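Local coordinates for protein CD180 antigen (Mus musculus, PDB 3T6Q) that probably cooperates with MD-1 and TLR4 in the innate immune response of B cells to bacterial lipopolysaccharide, and leads to NF-kappa-B activation, at residues A[339-344]-A[355-360]; A[387-392]-A[405-410]; A[419-424]-A[430-435]. All blocks are in the same frame, centred on the assembly; numbering follows the deposited sequence.

Contact 1: A[339-344]-A[355-360]; sequences LELGTG and LDLSHD. With NAG (2-acetamido-2-deoxy-beta-D-glucopyranose), chain E; MAN (alpha-D-mannopyranose), chain B; NAG (2-acetamido-2-deoxy-beta-D-glucopyranose), chain C; MAN (alpha-D-mannopyranose), chain D.
The carboxylate of Asp360 runs alongside the Leu339 side chain, with Asp360 OD2 3.6 Å from Leu339 CD2; Leu339 has CG anti to its backbone N (chi1 -178°), which carries that methyl to the acid. The other flat group, the His359 imidazole, is bordered mainly by sugars. One face carries C3 of the mannose of chain D, 3.7 Å from the ring plane and nearer the ring's border than its middle. Around the edge, in plane, come O6 of the chain E NAG, O6 of the chain B mannose and O7 of the chain C NAG. That last oxygen takes a nearly straight hydrogen bond from His359 NE2 (2.9 Å, 168°). Tyr385 is the ring's stacking partner from the protein.

Across the two segments, Leu339 N donates to Asp360 O at 3.0 Å, the one hydrogen bond between them. Leu341 and Leu357 meet tip to tip, CD2 of the first 4.1 Å from CD1 of the second. On the sugar side, Asp356 OD1 accepts from both Ser358 N, closing an Asx turn, and Ser358 OG. The same hydroxyl accepts from O6 of the chain E NAG, so Asp356 acts as a second shell that fixes the serine.

Asp360 occupies the position where the LxxLxLxxN repeat consensus has asparagine. Its OD1 takes the backbone N of Asn335, so the buried acid has a polar partner although OD2 borders a leucine methyl.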
loop_
_atom_site.group_PDB
_atom_site.type_symbol
_atom_site.label_atom_id
_atom_site.label_comp_id
_atom_site.label_asym_id
_atom_site.label_seq_id
_atom_site.Cartn_x
_atom_site.Cartn_y
_atom_site.Cartn_z
ATOM N N LEU A 339 -40.427 17.187 -12.086
ATOM C CA LEU A 339 -40.999 17.614 -10.825
ATOM C C LEU A 339 -42.172 18.546 -11.096
ATOM O O LEU A 339 -41.989 19.561 -11.742
ATOM C CB LEU A 339 -39.934 18.346 -9.990
ATOM C CG LEU A 339 -40.366 18.823 -8.584
ATOM C CD1 LEU A 339 -40.704 17.623 -7.677
ATOM C CD2 LEU A 339 -39.272 19.673 -7.966
ATOM N N GLU A 340 -43.353 18.219 -10.584
ATOM C CA GLU A 340 -44.494 19.140 -10.663
ATOM C C GLU A 340 -44.430 20.061 -9.430
ATOM O O GLU A 340 -44.395 19.583 -8.301
ATOM C CB GLU A 340 -45.809 18.316 -10.671
ATOM C CG GLU A 340 -47.050 19.183 -10.478
ATOM C CD GLU A 340 -47.164 20.276 -11.546
ATOM O OE1 GLU A 340 -47.124 19.951 -12.748
ATOM O OE2 GLU A 340 -47.289 21.472 -11.194
ATOM N N LEU A 341 -44.460 21.363 -9.627
ATOM C CA LEU A 341 -44.306 22.296 -8.499
ATOM C C LEU A 341 -45.612 22.502 -7.727
ATOM O O LEU A 341 -45.606 22.934 -6.571
ATOM C CB LEU A 341 -43.813 23.667 -8.989
ATOM C CG LEU A 341 -42.403 23.709 -9.617
ATOM C CD1 LEU A 341 -41.908 25.144 -9.765
ATOM C CD2 LEU A 341 -41.438 22.877 -8.766
ATOM N N GLY A 342 -46.725 22.234 -8.377
ATOM C CA GLY A 342 -48.029 22.324 -7.717
ATOM C C GLY A 342 -48.373 23.771 -7.444
ATOM O O GLY A 342 -47.833 24.682 -8.101
ATOM N N THR A 343 -49.254 23.993 -6.472
ATOM C CA THR A 343 -49.678 25.355 -6.112
ATOM C C THR A 343 -49.604 25.479 -4.592
ATOM O O THR A 343 -50.185 24.635 -3.890
ATOM C CB THR A 343 -51.153 25.602 -6.546
ATOM O OG1 THR A 343 -51.231 25.642 -7.983
ATOM C CG2 THR A 343 -51.694 26.894 -5.920
ATOM N N GLY A 344 -48.872 26.482 -4.099
ATOM C CA GLY A 344 -48.757 26.728 -2.676
ATOM C C GLY A 344 -48.072 25.647 -1.844
ATOM O O GLY A 344 -48.286 25.592 -0.645
ATOM N N LEU A 355 -33.904 29.413 -2.801
ATOM C CA LEU A 355 -34.612 28.211 -3.325
ATOM C C LEU A 355 -33.950 27.778 -4.605
ATOM O O LEU A 355 -33.842 28.567 -5.569
ATOM C CB LEU A 355 -36.092 28.548 -3.585
ATOM C CG LEU A 355 -36.982 27.441 -4.191
ATOM C CD1 LEU A 355 -36.923 26.195 -3.309
ATOM C CD2 LEU A 355 -38.416 27.954 -4.277
ATOM N N ASP A 356 -33.427 26.550 -4.622
ATOM C CA ASP A 356 -32.782 26.034 -5.842
ATOM C C ASP A 356 -33.714 24.923 -6.394
ATOM O O ASP A 356 -33.889 23.895 -5.759
ATOM C CB ASP A 356 -31.376 25.493 -5.515
ATOM C CG ASP A 356 -30.635 24.937 -6.763
ATOM O OD1 ASP A 356 -31.214 24.943 -7.873
ATOM O OD2 ASP A 356 -29.457 24.510 -6.630
ATOM N N LEU A 357 -34.320 25.160 -7.550
ATOM C CA LEU A 357 -35.189 24.185 -8.230
ATOM C C LEU A 357 -34.675 23.942 -9.656
ATOM O O LEU A 357 -35.452 23.857 -10.627
ATOM C CB LEU A 357 -36.627 24.666 -8.273
ATOM C CG LEU A 357 -37.375 24.750 -6.938
ATOM C CD1 LEU A 357 -38.694 25.506 -7.136
ATOM C CD2 LEU A 357 -37.580 23.359 -6.341
ATOM N N SER A 358 -33.365 23.835 -9.754
ATOM C CA SER A 358 -32.700 23.633 -11.032
ATOM C C SER A 358 -32.696 22.171 -11.486
ATOM O O SER A 358 -32.795 21.261 -10.664
ATOM C CB SER A 358 -31.283 24.222 -11.017
ATOM O OG SER A 358 -30.444 23.577 -10.104
ATOM N N HIS A 359 -32.591 21.968 -12.802
ATOM C CA HIS A 359 -32.393 20.613 -13.351
ATOM C C HIS A 359 -33.538 19.698 -12.944
ATOM O O HIS A 359 -33.332 18.507 -12.677
ATOM C CB HIS A 359 -31.088 20.066 -12.795
ATOM C CG HIS A 359 -29.855 20.462 -13.574
ATOM N ND1 HIS A 359 -29.628 20.030 -14.830
ATOM C CD2 HIS A 359 -28.799 21.309 -13.246
ATOM C CE1 HIS A 359 -28.441 20.507 -15.274
ATOM N NE2 HIS A 359 -27.932 21.310 -14.310
ATOM N N ASP A 360 -34.757 20.218 -12.920
ATOM C CA ASP A 360 -35.892 19.454 -12.434
ATOM C C ASP A 360 -36.937 19.086 -13.532
ATOM O O ASP A 360 -38.026 18.571 -13.209
ATOM C CB ASP A 360 -36.556 20.222 -11.285
ATOM C CG ASP A 360 -35.824 20.029 -9.928
ATOM O OD1 ASP A 360 -35.056 19.077 -9.768
ATOM O OD2 ASP A 360 -36.047 20.854 -9.008
HETATM C C1 NAG E . -28.342 27.620 -10.485
HETATM C C2 NAG E . -26.935 28.129 -10.089
HETATM C C3 NAG E . -25.895 27.687 -11.145
HETATM C C4 NAG E . -26.026 26.200 -11.464
HETATM C C5 NAG E . -27.471 25.859 -11.773
HETATM C C6 NAG E . -27.726 24.388 -12.098
HETATM C C7 NAG E . -26.358 30.209 -8.906
HETATM C C8 NAG E . -26.473 31.702 -8.903
HETATM N N2 NAG E . -26.939 29.565 -9.937
HETATM O O3 NAG E . -24.616 27.963 -10.636
HETATM O O4 NAG E . -25.285 25.811 -12.623
HETATM O O5 NAG E . -28.318 26.239 -10.688
HETATM O O6 NAG E . -27.677 23.592 -10.912
HETATM O O7 NAG E . -25.744 29.651 -7.997
HETATM C C1 MAN B . -24.955 19.177 -15.936
HETATM C C2 MAN B . -25.136 17.657 -15.878
HETATM C C3 MAN B . -25.172 17.083 -17.281
HETATM C C4 MAN B . -26.260 17.765 -18.109
HETATM C C5 MAN B . -25.937 19.265 -18.156
HETATM C C6 MAN B . -26.957 20.080 -18.980
HETATM O O2 MAN B . -26.403 17.370 -15.311
HETATM O O3 MAN B . -25.389 15.680 -17.221
HETATM O O4 MAN B . -26.196 17.233 -19.407
HETATM O O5 MAN B . -25.879 19.777 -16.822
HETATM O O6 MAN B . -28.273 19.762 -18.578
HETATM C C1 NAG C . -23.863 25.756 -12.504
HETATM C C2 NAG C . -23.421 24.508 -13.285
HETATM C C3 NAG C . -21.893 24.441 -13.390
HETATM C C4 NAG C . -21.274 25.767 -13.868
HETATM C C5 NAG C . -21.915 27.020 -13.307
HETATM C C6 NAG C . -21.638 28.214 -14.274
HETATM C C7 NAG C . -24.813 22.502 -13.016
HETATM C C8 NAG C . -25.161 21.376 -12.053
HETATM N N2 NAG C . -23.900 23.353 -12.575
HETATM O O3 NAG C . -21.527 23.454 -14.385
HETATM O O4 NAG C . -19.929 25.804 -13.383
HETATM O O5 NAG C . -23.336 26.922 -13.153
HETATM O O6 NAG C . -21.953 29.294 -13.432
HETATM O O7 NAG C . -25.362 22.610 -14.107
HETATM C C1 MAN D . -26.265 16.295 -14.316
HETATM C C2 MAN D . -27.671 15.805 -13.975
HETATM C C3 MAN D . -28.429 16.855 -13.120
HETATM C C4 MAN D . -27.556 17.228 -11.899
HETATM C C5 MAN D . -26.140 17.676 -12.347
HETATM C C6 MAN D . -25.205 18.020 -11.190
HETATM O O2 MAN D . -27.480 14.658 -13.209
HETATM O O3 MAN D . -29.646 16.287 -12.693
HETATM O O4 MAN D . -28.177 18.240 -11.113
HETATM O O5 MAN D . -25.509 16.672 -13.147
HETATM O O6 MAN D . -24.979 16.811 -10.413
#

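Contact 2: A[387-392]-A[405-410]; sequences EPLSLK and LDLAFT. With NAG (2-acetamido-2-deoxy-beta-D-glucopyranose), chain F; NAG (2-acetamido-2-deoxy-beta-D-glucopyranose), chain E.
Thr410 CG2 packs 3.5 Å from Glu387 O and 3.7 Å from Leu389 CG. This methyl stands anti to the backbone N, which sets OG1 beside that nitrogen, and OG1 is hydrogen-bonded to Asn386 N and Leu383 O. One threonine thus divides its branches, the methyl to Leu389 and Glu387 O, the hydroxyl to backbone atoms of Leu383 and Asn386. The second apolar meeting is Leu389 CD1 on Leu407 CD2 at 4.1 Å, so that the isobutyl end of Leu389 spans both Leu407 and Thr410.

No hydrogen bond crosses between the segments. Within 405-410, Thr410 N returns to Leu407 O, closing a type II turn, and Ala408 N meets Asp406 OD1 at 3.0 Å, close to the line of the C-O bond, in an Asx turn. The other carboxylate oxygen faces the glycans: Asp406 OD2 accepts from N2 of the chain F NAG (2.7 Å) and from N2 of the chain E NAG (2.8 Å). One acid oxygen therefore ties two separate glycans together by their acetamide N-H groups, and those donors would probably favour its charged form. Ala408 CB adds a methyl contact to C8 of the chain F NAG.

The contact joins leucine-rich repeats 13 (387-392) and 14 (405-410) through leucines packed in the solenoid core. Strand 389-391 pairs in parallel with strand 412-413, whose Leu412 touches both Leu389 and Leu407. Strand 404-406 runs between its parallel neighbours 380-382 and 429-431, with Leu405 packed on Leu381 and Leu430.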
loop_
_atom_site.group_PDB
_atom_site.type_symbol
_atom_site.label_atom_id
_atom_site.label_comp_id
_atom_site.label_asym_id
_atom_site.label_seq_id
_atom_site.Cartn_x
_atom_site.Cartn_y
_atom_site.Cartn_z
ATOM N N GLU A 387 -37.637 22.820 -18.183
ATOM C CA GLU A 387 -38.412 22.809 -19.418
ATOM C C GLU A 387 -39.145 24.152 -19.521
ATOM O O GLU A 387 -38.997 25.017 -18.641
ATOM C CB GLU A 387 -39.365 21.592 -19.457
ATOM C CG GLU A 387 -38.602 20.308 -19.696
ATOM C CD GLU A 387 -38.067 20.225 -21.109
ATOM O OE1 GLU A 387 -36.859 20.153 -21.282
ATOM O OE2 GLU A 387 -38.858 20.249 -22.059
ATOM N N PRO A 388 -39.898 24.359 -20.599
ATOM C CA PRO A 388 -40.456 25.700 -20.823
ATOM C C PRO A 388 -41.392 26.234 -19.738
ATOM O O PRO A 388 -42.320 25.576 -19.286
ATOM C CB PRO A 388 -41.145 25.560 -22.201
ATOM C CG PRO A 388 -40.357 24.491 -22.875
ATOM C CD PRO A 388 -40.145 23.484 -21.774
ATOM N N LEU A 389 -41.091 27.455 -19.289
ATOM C CA LEU A 389 -41.941 28.164 -18.372
ATOM C C LEU A 389 -42.598 29.323 -19.135
ATOM O O LEU A 389 -41.905 30.110 -19.827
ATOM C CB LEU A 389 -41.092 28.746 -17.208
ATOM C CG LEU A 389 -40.188 27.733 -16.482
ATOM C CD1 LEU A 389 -39.413 28.441 -15.358
ATOM C CD2 LEU A 389 -41.029 26.573 -15.884
ATOM N N SER A 390 -43.909 29.438 -18.997
ATOM C CA SER A 390 -44.645 30.573 -19.577
ATOM C C SER A 390 -44.800 31.592 -18.470
ATOM O O SER A 390 -45.281 31.251 -17.383
ATOM C CB SER A 390 -46.014 30.096 -20.048
ATOM O OG SER A 390 -45.862 29.093 -21.040
ATOM N N LEU A 391 -44.382 32.820 -18.736
ATOM C CA LEU A 391 -44.464 33.892 -17.732
ATOM C C LEU A 391 -45.398 35.000 -18.235
ATOM O O LEU A 391 -45.194 35.543 -19.329
ATOM C CB LEU A 391 -43.079 34.482 -17.414
ATOM C CG LEU A 391 -41.894 33.544 -17.203
ATOM C CD1 LEU A 391 -40.629 34.361 -16.982
ATOM C CD2 LEU A 391 -42.137 32.634 -16.010
ATOM N N LYS A 392 -46.413 35.322 -17.439
ATOM C CA LYS A 392 -47.244 36.503 -17.705
ATOM C C LYS A 392 -46.663 37.750 -16.983
ATOM O O LYS A 392 -45.676 37.650 -16.266
ATOM C CB LYS A 392 -48.690 36.242 -17.304
ATOM C CG LYS A 392 -49.377 35.117 -18.093
ATOM C CD LYS A 392 -50.621 34.608 -17.364
ATOM C CE LYS A 392 -51.078 33.229 -17.863
ATOM N NZ LYS A 392 -51.421 33.224 -19.316
ATOM N N LEU A 405 -32.042 36.049 -9.725
ATOM C CA LEU A 405 -32.977 35.135 -10.409
ATOM C C LEU A 405 -32.205 34.426 -11.548
ATOM O O LEU A 405 -31.677 35.107 -12.426
ATOM C CB LEU A 405 -34.118 35.967 -10.983
ATOM C CG LEU A 405 -35.515 35.358 -11.227
ATOM C CD1 LEU A 405 -36.378 36.048 -12.291
ATOM C CD2 LEU A 405 -35.636 33.816 -11.214
ATOM N N ASP A 406 -32.091 33.088 -11.498
ATOM C CA ASP A 406 -31.303 32.379 -12.493
ATOM C C ASP A 406 -32.285 31.517 -13.270
ATOM O O ASP A 406 -32.926 30.684 -12.704
ATOM C CB ASP A 406 -30.213 31.546 -11.794
ATOM C CG ASP A 406 -29.198 30.961 -12.760
ATOM O OD1 ASP A 406 -29.461 30.981 -14.010
ATOM O OD2 ASP A 406 -28.134 30.466 -12.288
ATOM N N LEU A 407 -32.405 31.772 -14.571
ATOM C CA LEU A 407 -33.281 31.038 -15.464
ATOM C C LEU A 407 -32.467 30.495 -16.640
ATOM O O LEU A 407 -33.016 30.180 -17.716
ATOM C CB LEU A 407 -34.383 32.021 -15.947
ATOM C CG LEU A 407 -35.459 32.281 -14.868
ATOM C CD1 LEU A 407 -36.286 33.523 -15.207
ATOM C CD2 LEU A 407 -36.390 31.075 -14.691
ATOM N N ALA A 408 -31.155 30.409 -16.458
ATOM C CA ALA A 408 -30.267 29.970 -17.575
ATOM C C ALA A 408 -30.724 28.601 -18.100
ATOM O O ALA A 408 -31.025 27.702 -17.302
ATOM C CB ALA A 408 -28.815 29.908 -17.133
ATOM N N PHE A 409 -30.733 28.459 -19.438
ATOM C CA PHE A 409 -31.034 27.204 -20.149
ATOM C C PHE A 409 -32.475 26.755 -19.930
ATOM O O PHE A 409 -32.823 25.609 -20.173
ATOM C CB PHE A 409 -30.023 26.091 -19.777
ATOM C CG PHE A 409 -28.618 26.463 -20.160
ATOM C CD1 PHE A 409 -28.192 26.315 -21.495
ATOM C CD2 PHE A 409 -27.764 27.043 -19.236
ATOM C CE1 PHE A 409 -26.915 26.717 -21.875
ATOM C CE2 PHE A 409 -26.481 27.432 -19.621
ATOM C CZ PHE A 409 -26.074 27.275 -20.941
ATOM N N THR A 410 -33.327 27.659 -19.487
ATOM C CA THR A 410 -34.713 27.320 -19.349
ATOM C C THR A 410 -35.449 28.218 -20.350
ATOM O O THR A 410 -35.415 29.454 -20.200
ATOM C CB THR A 410 -35.200 27.613 -17.901
ATOM O OG1 THR A 410 -34.577 26.667 -17.007
ATOM C CG2 THR A 410 -36.727 27.508 -17.826
HETATM C C1 NAG F . -26.141 32.681 -14.329
HETATM C C2 NAG F . -25.299 31.463 -13.917
HETATM C C3 NAG F . -24.869 31.656 -12.446
HETATM C C4 NAG F . -24.155 33.010 -12.208
HETATM C C5 NAG F . -24.988 34.158 -12.793
HETATM C C6 NAG F . -24.256 35.503 -12.746
HETATM C C7 NAG F . -25.721 29.210 -14.853
HETATM C C8 NAG F . -26.641 27.998 -14.918
HETATM N N2 NAG F . -26.098 30.225 -14.082
HETATM O O3 NAG F . -23.982 30.590 -12.077
HETATM O O4 NAG F . -24.101 33.291 -10.799
HETATM O O5 NAG F . -25.367 33.884 -14.142
HETATM O O6 NAG F . -23.010 35.393 -13.407
HETATM O O7 NAG F . -24.671 29.228 -15.490
HETATM C C1 NAG E . -28.342 27.620 -10.485
HETATM C C2 NAG E . -26.935 28.129 -10.089
HETATM C C3 NAG E . -25.895 27.687 -11.145
HETATM C C4 NAG E . -26.026 26.200 -11.464
HETATM C C5 NAG E . -27.471 25.859 -11.773
HETATM C C6 NAG E . -27.726 24.388 -12.098
HETATM C C7 NAG E . -26.358 30.209 -8.906
HETATM C C8 NAG E . -26.473 31.702 -8.903
HETATM N N2 NAG E . -26.939 29.565 -9.937
HETATM O O3 NAG E . -24.616 27.963 -10.636
HETATM O O4 NAG E . -25.285 25.811 -12.623
HETATM O O5 NAG E . -28.318 26.239 -10.688
HETATM O O6 NAG E . -27.677 23.592 -10.912
HETATM O O7 NAG E . -25.744 29.651 -7.997
#

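Contact 3: A[419-424]-A[430-435]; sequences SPFQNL and LNLSHS. With NAG (2-acetamido-2-deoxy-beta-D-glucopyranose), chain F.
Phe421 reaches from a loop toward Leu430 on strand 429-431 and Leu432 just beyond it. From CB, with CG anti to the carbonyl carbon (chi1 -49°), the benzyl group leaves its loop pointing at the strand. Along the ring, CE1 comes 4.1 Å from Leu430 CD1, and at the tip CZ lies 4.3 Å from Leu432 CD2. The ring as a whole takes a CH-pi contact from Leu430 CD2, which sits over one face 4.2 Å from the centroid and only 3° off the normal. Leu430 manages this with CG anti to its backbone N (chi1 176°): its two methyls diverge, one over the middle of the ring and the other near its rim. Strand residue Leu405 also touches Phe421, so leucines of two successive repeats meet the aromatic group.

The backbone around the ring is tightly folded. A type I turn (419-422) overlaps a type II turn (421-424), closed by Gln422 N to Ser419 O and by Leu424 N to Phe421 O. Asn431, next along the chain from Leu430, takes no part in the packing on Phe421 and carries the sugar: its ND2 is covalently bound to C1 of the chain F NAG, while OD1 accepts Ser433 N at 3.0 Å, in the carbonyl plane, making an Asx turn that steadies the sugar-bearing amide.

Leucines of the LxL strand pattern pointing inward, with a phenylalanine from the loop before them laid against their side chains, are the hallmark of a leucine-rich repeat core, as in other Toll-like receptor ectodomains.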
loop_
_atom_site.group_PDB
_atom_site.type_symbol
_atom_site.label_atom_id
_atom_site.label_comp_id
_atom_site.label_asym_id
_atom_site.label_seq_id
_atom_site.Cartn_x
_atom_site.Cartn_y
_atom_site.Cartn_z
ATOM N N SER A 419 -44.694 42.126 -19.268
ATOM C CA SER A 419 -43.564 42.501 -18.404
ATOM C C SER A 419 -43.428 41.533 -17.217
ATOM O O SER A 419 -43.867 41.835 -16.122
ATOM C CB SER A 419 -43.696 43.942 -17.901
ATOM O OG SER A 419 -43.774 44.825 -18.992
ATOM N N PRO A 420 -42.774 40.374 -17.450
ATOM C CA PRO A 420 -42.814 39.324 -16.457
ATOM C C PRO A 420 -42.067 39.664 -15.184
ATOM O O PRO A 420 -42.432 39.126 -14.139
ATOM C CB PRO A 420 -42.185 38.094 -17.171
ATOM C CG PRO A 420 -41.590 38.598 -18.438
ATOM C CD PRO A 420 -42.126 39.967 -18.720
ATOM N N PHE A 421 -41.069 40.562 -15.266
ATOM C CA PHE A 421 -40.224 40.921 -14.100
ATOM C C PHE A 421 -40.663 42.234 -13.432
ATOM O O PHE A 421 -39.950 42.787 -12.592
ATOM C CB PHE A 421 -38.749 41.024 -14.548
ATOM C CG PHE A 421 -38.298 39.853 -15.351
ATOM C CD1 PHE A 421 -38.046 38.622 -14.728
ATOM C CD2 PHE A 421 -38.176 39.953 -16.740
ATOM C CE1 PHE A 421 -37.662 37.526 -15.494
ATOM C CE2 PHE A 421 -37.801 38.854 -17.507
ATOM C CZ PHE A 421 -37.543 37.634 -16.882
ATOM N N GLN A 422 -41.859 42.687 -13.760
ATOM C CA GLN A 422 -42.409 43.934 -13.224
ATOM C C GLN A 422 -42.386 43.907 -11.680
ATOM O O GLN A 422 -42.715 42.892 -11.113
ATOM C CB GLN A 422 -43.853 44.042 -13.700
ATOM C CG GLN A 422 -44.589 45.289 -13.267
ATOM C CD GLN A 422 -45.922 45.431 -13.982
ATOM O OE1 GLN A 422 -45.960 45.781 -15.152
ATOM N NE2 GLN A 422 -47.016 45.136 -13.285
ATOM N N ASN A 423 -42.032 45.014 -11.017
ATOM C CA ASN A 423 -42.060 45.050 -9.537
ATOM C C ASN A 423 -41.065 44.047 -8.873
ATOM O O ASN A 423 -41.276 43.564 -7.774
ATOM C CB ASN A 423 -43.504 44.865 -9.007
ATOM C CG ASN A 423 -44.449 46.033 -9.392
ATOM O OD1 ASN A 423 -44.013 47.156 -9.637
ATOM N ND2 ASN A 423 -45.750 45.760 -9.421
ATOM N N LEU A 424 -39.954 43.774 -9.548
ATOM C CA LEU A 424 -38.815 43.161 -8.883
ATOM C C LEU A 424 -37.762 44.265 -8.686
ATOM O O LEU A 424 -36.659 44.237 -9.268
ATOM C CB LEU A 424 -38.249 42.000 -9.706
ATOM C CG LEU A 424 -39.109 40.730 -9.718
ATOM C CD1 LEU A 424 -38.427 39.672 -10.615
ATOM C CD2 LEU A 424 -39.373 40.201 -8.303
ATOM N N LEU A 430 -29.708 38.839 -13.033
ATOM C CA LEU A 430 -30.710 38.076 -13.787
ATOM C C LEU A 430 -29.972 37.293 -14.883
ATOM O O LEU A 430 -29.288 37.908 -15.728
ATOM C CB LEU A 430 -31.763 39.028 -14.392
ATOM C CG LEU A 430 -32.854 38.463 -15.292
ATOM C CD1 LEU A 430 -33.646 37.335 -14.604
ATOM C CD2 LEU A 430 -33.812 39.579 -15.717
ATOM N N ASN A 431 -30.072 35.956 -14.848
ATOM C CA ASN A 431 -29.363 35.149 -15.832
ATOM C C ASN A 431 -30.425 34.502 -16.726
ATOM O O ASN A 431 -31.203 33.656 -16.263
ATOM C CB ASN A 431 -28.435 34.094 -15.168
ATOM C CG ASN A 431 -27.549 33.366 -16.179
ATOM O OD1 ASN A 431 -27.813 33.391 -17.363
ATOM N ND2 ASN A 431 -26.512 32.703 -15.713
ATOM N N LEU A 432 -30.412 34.893 -18.001
ATOM C CA LEU A 432 -31.352 34.392 -19.020
ATOM C C LEU A 432 -30.621 33.732 -20.185
ATOM O O LEU A 432 -31.125 33.713 -21.328
ATOM C CB LEU A 432 -32.210 35.558 -19.573
ATOM C CG LEU A 432 -33.074 36.280 -18.489
ATOM C CD1 LEU A 432 -33.813 37.502 -19.001
ATOM C CD2 LEU A 432 -34.095 35.315 -17.890
ATOM N N SER A 433 -29.430 33.245 -19.901
ATOM C CA SER A 433 -28.603 32.576 -20.899
ATOM C C SER A 433 -29.442 31.487 -21.578
ATOM O O SER A 433 -30.036 30.655 -20.900
ATOM C CB SER A 433 -27.402 31.961 -20.206
ATOM O OG SER A 433 -26.571 31.329 -21.152
ATOM N N HIS A 434 -29.481 31.476 -22.915
ATOM C CA HIS A 434 -30.280 30.455 -23.673
ATOM C C HIS A 434 -31.745 30.318 -23.333
ATOM O O HIS A 434 -32.335 29.279 -23.577
ATOM C CB HIS A 434 -29.554 29.097 -23.620
ATOM C CG HIS A 434 -28.155 29.176 -24.134
ATOM N ND1 HIS A 434 -27.809 28.764 -25.386
ATOM C CD2 HIS A 434 -27.005 29.649 -23.547
ATOM C CE1 HIS A 434 -26.498 28.967 -25.571
ATOM N NE2 HIS A 434 -26.001 29.508 -24.447
ATOM N N SER A 435 -32.388 31.374 -22.813
ATOM C CA SER A 435 -33.813 31.321 -22.490
ATOM C C SER A 435 -34.639 31.538 -23.791
ATOM O O SER A 435 -35.845 31.346 -23.822
ATOM C CB SER A 435 -34.159 32.389 -21.434
ATOM O OG SER A 435 -33.618 32.024 -20.146
HETATM C C1 NAG F . -26.141 32.681 -14.329
HETATM C C2 NAG F . -25.299 31.463 -13.917
HETATM C C3 NAG F . -24.869 31.656 -12.446
HETATM C C4 NAG F . -24.155 33.010 -12.208
HETATM C C5 NAG F . -24.988 34.158 -12.793
HETATM C C6 NAG F . -24.256 35.503 -12.746
HETATM C C7 NAG F . -25.721 29.210 -14.853
HETATM C C8 NAG F . -26.641 27.998 -14.918
HETATM N N2 NAG F . -26.098 30.225 -14.082
HETATM O O3 NAG F . -23.982 30.590 -12.077
HETATM O O4 NAG F . -24.101 33.291 -10.799
HETATM O O5 NAG F . -25.367 33.884 -14.142
HETATM O O6 NAG F . -23.010 35.393 -13.407
HETATM O O7 NAG F . -24.671 29.228 -15.490
#

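In the fold
The three contacts follow in series along the leucine-rich solenoid. Contacts 2 and 3 have centres about 8 Å apart and touch directly: Leu407 N to Asn431 O (2.8 Å) and Phe409 N to Ser433 O (2.7 Å) are probable hydrogen bonds that continue the pairing of neighbouring strands 404-406 and 429-431 into the turns that follow. Contact 1 stands apart, its centre about 12 Å from that of contact 2 and about 17 Å from that of contact 3. Sugars bridge the gap: the chain E NAG touches contacts 1 and 2, the chain F NAG contacts 2 and 3. Mannose near contact 1 is also hydrogen-bonded to another protein chain of the assembly.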